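Local coordinates for regulatory Subunit of Protein Kinase A (cAMP-dependent) from Euglena gracilis (Euglena gracilis, PDB 6RSX) that binds cAMP in each of its two cyclic nucleotide-binding domains and probably acts as the regulatory subunit of a cAMP-dependent protein kinase, at residues G203-Q217 with V247-L261. Numbering follows the deposited sequence.
Sequences GSFYIIIDGKMKVNQ and VATVVSEGVSHCVSL. With CMP (adenosine-3',5'-cyclic-monophosphate), chain C.
Met213 reaches over to Ser252 and Cys258 where two antiparallel ladders of a cyclic nucleotide-binding beta-roll join, one pairing 204-208 with 256-261, the other 213-217 with 249-252. Bent at its second torsion (chi2 -76°), it lays SD against Ser252 CA at 3.5 Å and carries CE on to Cys258 SG at 3.7 Å; its CB touches Val250 CG1 at 3.5 Å, the two side chains crossing at about a right angle. Lys214 points to the opposite face of the sheet, and its NZ makes a long salt bridge of 3.5 Å to OE2 of Glu253, which lies alongside the aliphatic part of Lys212. Ser256 OG, accepting from Lys212 N, donates in turn to Ser252 OG.

At the corner, Ile209 and Asp210 form a classic beta bulge opposite His257, whose carbonyl O takes both their amides. Asp210 OD1 offers its syn lone pair to His257 ND1 at 2.5 Å, in the ring plane, and also accepts from a water that bridges to Val255 O. With an alanine here, His257 ND1 would probably lose its acceptor and the ring be freer to turn. Val215 CG2 and Val250 CG2 touch cAMP, and Val247 N donates a hydrogen bond to its O2P at 3.0 Å: Met213 and the corner's hydrogen bonds join this pocket-lining ladder to its neighbour.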
loop_
_atom_site.group_PDB
_atom_site.type_symbol
_atom_site.label_atom_id
_atom_site.label_comp_id
_atom_site.label_asym_id
_atom_site.label_seq_id
_atom_site.Cartn_x
_atom_site.Cartn_y
_atom_site.Cartn_z
ATOM N N GLY A 203 -12.242 -8.420 6.331
ATOM C CA GLY A 203 -11.240 -7.615 6.980
ATOM C C GLY A 203 -10.048 -7.382 6.081
ATOM O O GLY A 203 -9.632 -6.235 5.880
ATOM N N SER A 204 -9.475 -8.462 5.550
ATOM C CA SER A 204 -8.258 -8.377 4.757
ATOM C C SER A 204 -8.342 -9.272 3.528
ATOM O O SER A 204 -9.179 -10.189 3.428
ATOM C CB SER A 204 -7.025 -8.748 5.589
ATOM O OG SER A 204 -6.859 -7.825 6.648
ATOM N N PHE A 205 -7.438 -8.983 2.600
ATOM C CA PHE A 205 -7.241 -9.700 1.350
ATOM C C PHE A 205 -5.897 -10.412 1.435
ATOM O O PHE A 205 -4.910 -9.831 1.905
ATOM C CB PHE A 205 -7.266 -8.702 0.180
ATOM C CG PHE A 205 -6.921 -9.302 -1.141
ATOM C CD1 PHE A 205 -7.781 -10.205 -1.756
ATOM C CD2 PHE A 205 -5.727 -8.981 -1.776
ATOM C CE1 PHE A 205 -7.462 -10.768 -2.992
ATOM C CE2 PHE A 205 -5.407 -9.535 -3.010
ATOM C CZ PHE A 205 -6.270 -10.415 -3.629
ATOM N N TYR A 206 -5.849 -11.666 0.993
ATOM C CA TYR A 206 -4.669 -12.492 1.216
ATOM C C TYR A 206 -4.141 -13.055 -0.088
ATOM O O TYR A 206 -4.924 -13.472 -0.955
ATOM C CB TYR A 206 -5.010 -13.664 2.157
ATOM C CG TYR A 206 -5.407 -13.194 3.520
ATOM C CD1 TYR A 206 -6.729 -12.810 3.774
ATOM C CD2 TYR A 206 -4.455 -13.104 4.549
ATOM C CE1 TYR A 206 -7.088 -12.359 5.060
ATOM C CE2 TYR A 206 -4.804 -12.672 5.803
ATOM C CZ TYR A 206 -6.123 -12.304 6.046
ATOM O OH TYR A 206 -6.479 -11.861 7.290
ATOM N N ILE A 207 -2.812 -13.113 -0.203
ATOM C CA ILE A 207 -2.142 -13.834 -1.285
ATOM C C ILE A 207 -1.246 -14.889 -0.654
ATOM O O ILE A 207 -0.439 -14.583 0.235
ATOM C CB ILE A 207 -1.313 -12.892 -2.191
ATOM C CG1 ILE A 207 -2.144 -11.708 -2.674
ATOM C CG2 ILE A 207 -0.774 -13.657 -3.404
ATOM C CD1 ILE A 207 -1.908 -10.459 -1.841
ATOM N N ILE A 208 -1.358 -16.127 -1.130
ATOM C CA ILE A 208 -0.568 -17.217 -0.575
ATOM C C ILE A 208 0.829 -17.206 -1.185
ATOM O O ILE A 208 0.974 -17.209 -2.416
ATOM C CB ILE A 208 -1.259 -18.560 -0.839
ATOM C CG1 ILE A 208 -2.675 -18.496 -0.258
ATOM C CG2 ILE A 208 -0.405 -19.688 -0.262
ATOM C CD1 ILE A 208 -3.592 -19.604 -0.776
ATOM N N ILE A 209 1.847 -17.204 -0.328
ATOM C CA ILE A 209 3.225 -17.383 -0.780
ATOM C C ILE A 209 3.539 -18.875 -0.858
ATOM O O ILE A 209 3.955 -19.380 -1.899
ATOM C CB ILE A 209 4.226 -16.665 0.137
ATOM C CG1 ILE A 209 3.920 -15.162 0.153
ATOM C CG2 ILE A 209 5.638 -16.920 -0.359
ATOM C CD1 ILE A 209 4.654 -14.418 1.253
ATOM N N ASP A 210 3.360 -19.588 0.248
ATOM C CA ASP A 210 3.531 -21.032 0.253
ATOM C C ASP A 210 2.470 -21.635 1.161
ATOM O O ASP A 210 1.897 -20.958 2.019
ATOM C CB ASP A 210 4.950 -21.449 0.702
ATOM C CG ASP A 210 5.365 -20.845 2.030
ATOM O OD1 ASP A 210 4.966 -21.382 3.081
ATOM O OD2 ASP A 210 6.122 -19.845 2.029
ATOM N N GLY A 211 2.187 -22.908 0.950
ATOM C CA GLY A 211 1.177 -23.574 1.733
ATOM C C GLY A 211 -0.082 -23.877 0.940
ATOM O O GLY A 211 -0.090 -23.950 -0.291
ATOM N N LYS A 212 -1.176 -24.026 1.673
ATOM C CA LYS A 212 -2.399 -24.580 1.093
ATOM C C LYS A 212 -3.561 -24.138 1.966
ATOM O O LYS A 212 -3.433 -24.125 3.195
ATOM C CB LYS A 212 -2.322 -26.115 1.020
ATOM C CG LYS A 212 -3.590 -26.798 0.477
ATOM C CD LYS A 212 -3.618 -28.281 0.836
ATOM C CE LYS A 212 -3.490 -29.144 -0.400
ATOM N NZ LYS A 212 -2.225 -28.827 -1.115
ATOM N N MET A 213 -4.661 -23.729 1.336
ATOM C CA MET A 213 -5.894 -23.376 2.041
ATOM C C MET A 213 -7.069 -24.218 1.554
ATOM O O MET A 213 -7.252 -24.415 0.352
ATOM C CB MET A 213 -6.287 -21.910 1.840
ATOM C CG MET A 213 -5.256 -20.877 2.317
ATOM S SD MET A 213 -5.263 -20.725 4.092
ATOM C CE MET A 213 -3.777 -19.699 4.273
ATOM N N LYS A 214 -7.900 -24.660 2.484
ATOM C CA LYS A 214 -9.212 -25.189 2.108
ATOM C C LYS A 214 -10.227 -24.054 2.122
ATOM O O LYS A 214 -10.217 -23.225 3.037
ATOM C CB LYS A 214 -9.649 -26.280 3.082
ATOM C CG LYS A 214 -8.886 -27.582 2.969
ATOM C CD LYS A 214 -9.554 -28.603 3.893
ATOM C CE LYS A 214 -8.946 -29.993 3.773
ATOM N NZ LYS A 214 -9.557 -30.948 4.757
ATOM N N VAL A 215 -11.118 -24.038 1.121
ATOM C CA VAL A 215 -12.256 -23.123 1.056
ATOM C C VAL A 215 -13.494 -23.956 1.356
ATOM O O VAL A 215 -13.856 -24.813 0.546
ATOM C CB VAL A 215 -12.389 -22.463 -0.318
ATOM C CG1 VAL A 215 -13.488 -21.403 -0.313
ATOM C CG2 VAL A 215 -11.024 -21.785 -0.730
ATOM N N ASN A 216 -14.133 -23.685 2.496
ATOM C CA ASN A 216 -15.271 -24.464 2.999
ATOM C C ASN A 216 -16.526 -23.600 3.054
ATOM O O ASN A 216 -16.474 -22.406 3.347
ATOM C CB ASN A 216 -14.970 -25.001 4.398
ATOM C CG ASN A 216 -13.825 -25.970 4.411
ATOM O OD1 ASN A 216 -13.515 -26.600 3.390
ATOM N ND2 ASN A 216 -13.193 -26.122 5.569
ATOM N N GLN A 217 -17.680 -24.219 2.823
ATOM C CA GLN A 217 -18.915 -23.464 2.780
ATOM C C GLN A 217 -19.993 -24.373 3.347
ATOM O O GLN A 217 -19.948 -25.582 3.115
ATOM C CB GLN A 217 -19.229 -23.062 1.348
ATOM C CG GLN A 217 -20.330 -22.070 1.127
ATOM C CD GLN A 217 -20.427 -21.723 -0.344
ATOM O OE1 GLN A 217 -20.710 -22.590 -1.169
ATOM N NE2 GLN A 217 -20.147 -20.469 -0.686
ATOM N N VAL A 247 -18.301 -15.208 1.859
ATOM C CA VAL A 247 -19.210 -16.274 1.441
ATOM C C VAL A 247 -18.659 -17.651 1.763
ATOM O O VAL A 247 -19.324 -18.668 1.482
ATOM C CB VAL A 247 -19.547 -16.177 -0.063
ATOM C CG1 VAL A 247 -20.085 -14.795 -0.399
ATOM C CG2 VAL A 247 -18.324 -16.527 -0.939
ATOM N N ALA A 248 -17.483 -17.722 2.369
ATOM C CA ALA A 248 -16.837 -18.991 2.638
ATOM C C ALA A 248 -15.811 -18.835 3.747
ATOM O O ALA A 248 -15.362 -17.733 4.082
ATOM C CB ALA A 248 -16.194 -19.564 1.371
ATOM N N THR A 249 -15.431 -19.967 4.301
ATOM C CA THR A 249 -14.381 -20.038 5.294
ATOM C C THR A 249 -13.105 -20.516 4.615
ATOM O O THR A 249 -13.136 -21.458 3.825
ATOM C CB THR A 249 -14.808 -20.976 6.420
ATOM O OG1 THR A 249 -16.011 -20.447 6.987
ATOM C CG2 THR A 249 -13.738 -21.075 7.498
ATOM N N VAL A 250 -12.006 -19.808 4.841
ATOM C CA VAL A 250 -10.714 -20.216 4.312
ATOM C C VAL A 250 -9.839 -20.610 5.493
ATOM O O VAL A 250 -9.658 -19.819 6.434
ATOM C CB VAL A 250 -10.089 -19.103 3.452
ATOM C CG1 VAL A 250 -8.757 -19.569 2.839
ATOM C CG2 VAL A 250 -11.077 -18.660 2.378
ATOM N N VAL A 251 -9.294 -21.829 5.446
ATOM C CA VAL A 251 -8.603 -22.423 6.582
ATOM C C VAL A 251 -7.285 -23.042 6.114
ATOM O O VAL A 251 -7.229 -23.720 5.080
ATOM C CB VAL A 251 -9.512 -23.466 7.278
ATOM C CG1 VAL A 251 -9.838 -24.584 6.316
ATOM C CG2 VAL A 251 -8.878 -23.995 8.539
ATOM N N SER A 252 -6.214 -22.778 6.855
ATOM C CA SER A 252 -4.912 -23.290 6.462
ATOM C C SER A 252 -4.883 -24.809 6.603
ATOM O O SER A 252 -5.474 -25.380 7.525
ATOM C CB SER A 252 -3.806 -22.641 7.309
ATOM O OG SER A 252 -2.520 -22.954 6.785
ATOM N N GLU A 253 -4.224 -25.466 5.653
ATOM C CA GLU A 253 -4.013 -26.911 5.673
ATOM C C GLU A 253 -2.507 -27.086 5.798
ATOM O O GLU A 253 -1.765 -26.872 4.831
ATOM C CB GLU A 253 -4.584 -27.576 4.418
ATOM C CG GLU A 253 -4.377 -29.086 4.359
ATOM C CD GLU A 253 -5.531 -29.872 4.979
ATOM O OE1 GLU A 253 -5.865 -29.646 6.168
ATOM O OE2 GLU A 253 -6.114 -30.714 4.265
ATOM N N GLY A 254 -2.055 -27.443 6.990
ATOM C CA GLY A 254 -0.646 -27.335 7.283
ATOM C C GLY A 254 -0.290 -25.879 7.485
ATOM O O GLY A 254 -1.157 -25.014 7.571
ATOM N N VAL A 255 1.017 -25.613 7.560
ATOM C CA VAL A 255 1.514 -24.255 7.748
ATOM C C VAL A 255 1.499 -23.526 6.411
ATOM O O VAL A 255 1.906 -24.073 5.376
ATOM C CB VAL A 255 2.921 -24.275 8.358
ATOM C CG1 VAL A 255 3.510 -22.866 8.376
ATOM C CG2 VAL A 255 2.852 -24.856 9.759
ATOM N N SER A 256 1.014 -22.291 6.426
ATOM C CA SER A 256 0.945 -21.473 5.228
ATOM C C SER A 256 1.529 -20.106 5.534
ATOM O O SER A 256 1.365 -19.583 6.641
ATOM C CB SER A 256 -0.492 -21.310 4.738
ATOM O OG SER A 256 -0.979 -22.556 4.297
ATOM N N HIS A 257 2.190 -19.526 4.535
ATOM C CA HIS A 257 2.706 -18.164 4.631
ATOM C C HIS A 257 2.038 -17.297 3.585
ATOM O O HIS A 257 2.009 -17.648 2.396
ATOM C CB HIS A 257 4.216 -18.122 4.461
ATOM C CG HIS A 257 4.929 -18.907 5.499
ATOM N ND1 HIS A 257 5.305 -20.215 5.304
ATOM C CD2 HIS A 257 5.309 -18.582 6.757
ATOM C CE1 HIS A 257 5.902 -20.661 6.395
ATOM N NE2 HIS A 257 5.923 -19.687 7.288
ATOM N N CYS A 258 1.475 -16.190 4.038
ATOM C CA CYS A 258 0.721 -15.299 3.185
ATOM C C CYS A 258 1.248 -13.884 3.340
ATOM O O CYS A 258 2.077 -13.582 4.208
ATOM C CB CYS A 258 -0.767 -15.330 3.532
ATOM S SG CYS A 258 -1.527 -16.954 3.195
ATOM N N VAL A 259 0.771 -13.014 2.472
ATOM C CA VAL A 259 0.823 -11.583 2.741
ATOM C C VAL A 259 -0.589 -11.057 2.565
ATOM O O VAL A 259 -1.393 -11.600 1.787
ATOM C CB VAL A 259 1.818 -10.819 1.829
ATOM C CG1 VAL A 259 3.248 -11.030 2.307
ATOM C CG2 VAL A 259 1.656 -11.281 0.394
ATOM N N SER A 260 -0.898 -9.996 3.300
ATOM C CA SER A 260 -2.249 -9.465 3.308
ATOM C C SER A 260 -2.275 -7.962 3.065
ATOM O O SER A 260 -1.294 -7.241 3.280
ATOM C CB SER A 260 -2.952 -9.774 4.630
ATOM O OG SER A 260 -2.327 -9.101 5.692
ATOM N N LEU A 261 -3.433 -7.507 2.600
ATOM C CA LEU A 261 -3.783 -6.094 2.521
ATOM C C LEU A 261 -5.008 -5.868 3.385
ATOM O O LEU A 261 -5.999 -6.616 3.268
ATOM C CB LEU A 261 -4.084 -5.665 1.087
ATOM C CG LEU A 261 -2.999 -5.744 0.038
ATOM C CD1 LEU A 261 -3.580 -5.320 -1.290
ATOM C CD2 LEU A 261 -1.814 -4.799 0.471
HETATM P P CMP C . -14.678 -13.766 0.364
HETATM O O1P CMP C . -14.248 -12.263 0.849
HETATM O O2P CMP C . -16.123 -13.996 0.153
HETATM O "O5'" CMP C . -14.249 -14.774 1.523
HETATM C "C5'" CMP C . -14.086 -16.163 1.215
HETATM C "C4'" CMP C . -13.311 -16.265 -0.072
HETATM O "O4'" CMP C . -13.129 -17.594 -0.587
HETATM C "C3'" CMP C . -13.871 -15.541 -1.268
HETATM O "O3'" CMP C . -13.918 -14.126 -1.094
HETATM C "C2'" CMP C . -12.944 -16.022 -2.373
HETATM O "O2'" CMP C . -11.728 -15.251 -2.324
HETATM C "C1'" CMP C . -12.606 -17.454 -1.890
HETATM N N9 CMP C . -13.102 -18.515 -2.772
HETATM C C8 CMP C . -12.337 -19.462 -3.326
HETATM N N7 CMP C . -13.128 -20.246 -4.051
HETATM C C5 CMP C . -14.383 -19.786 -3.909
HETATM C C6 CMP C . -15.561 -20.245 -4.444
HETATM N N6 CMP C . -15.828 -21.349 -5.319
HETATM N N1 CMP C . -16.695 -19.620 -4.189
HETATM C C2 CMP C . -16.682 -18.528 -3.379
HETATM N N3 CMP C . -15.505 -18.056 -2.847
HETATM C C4 CMP C . -14.378 -18.716 -3.120
HETATM O O HOH W 1 4.201 -23.740 3.777
#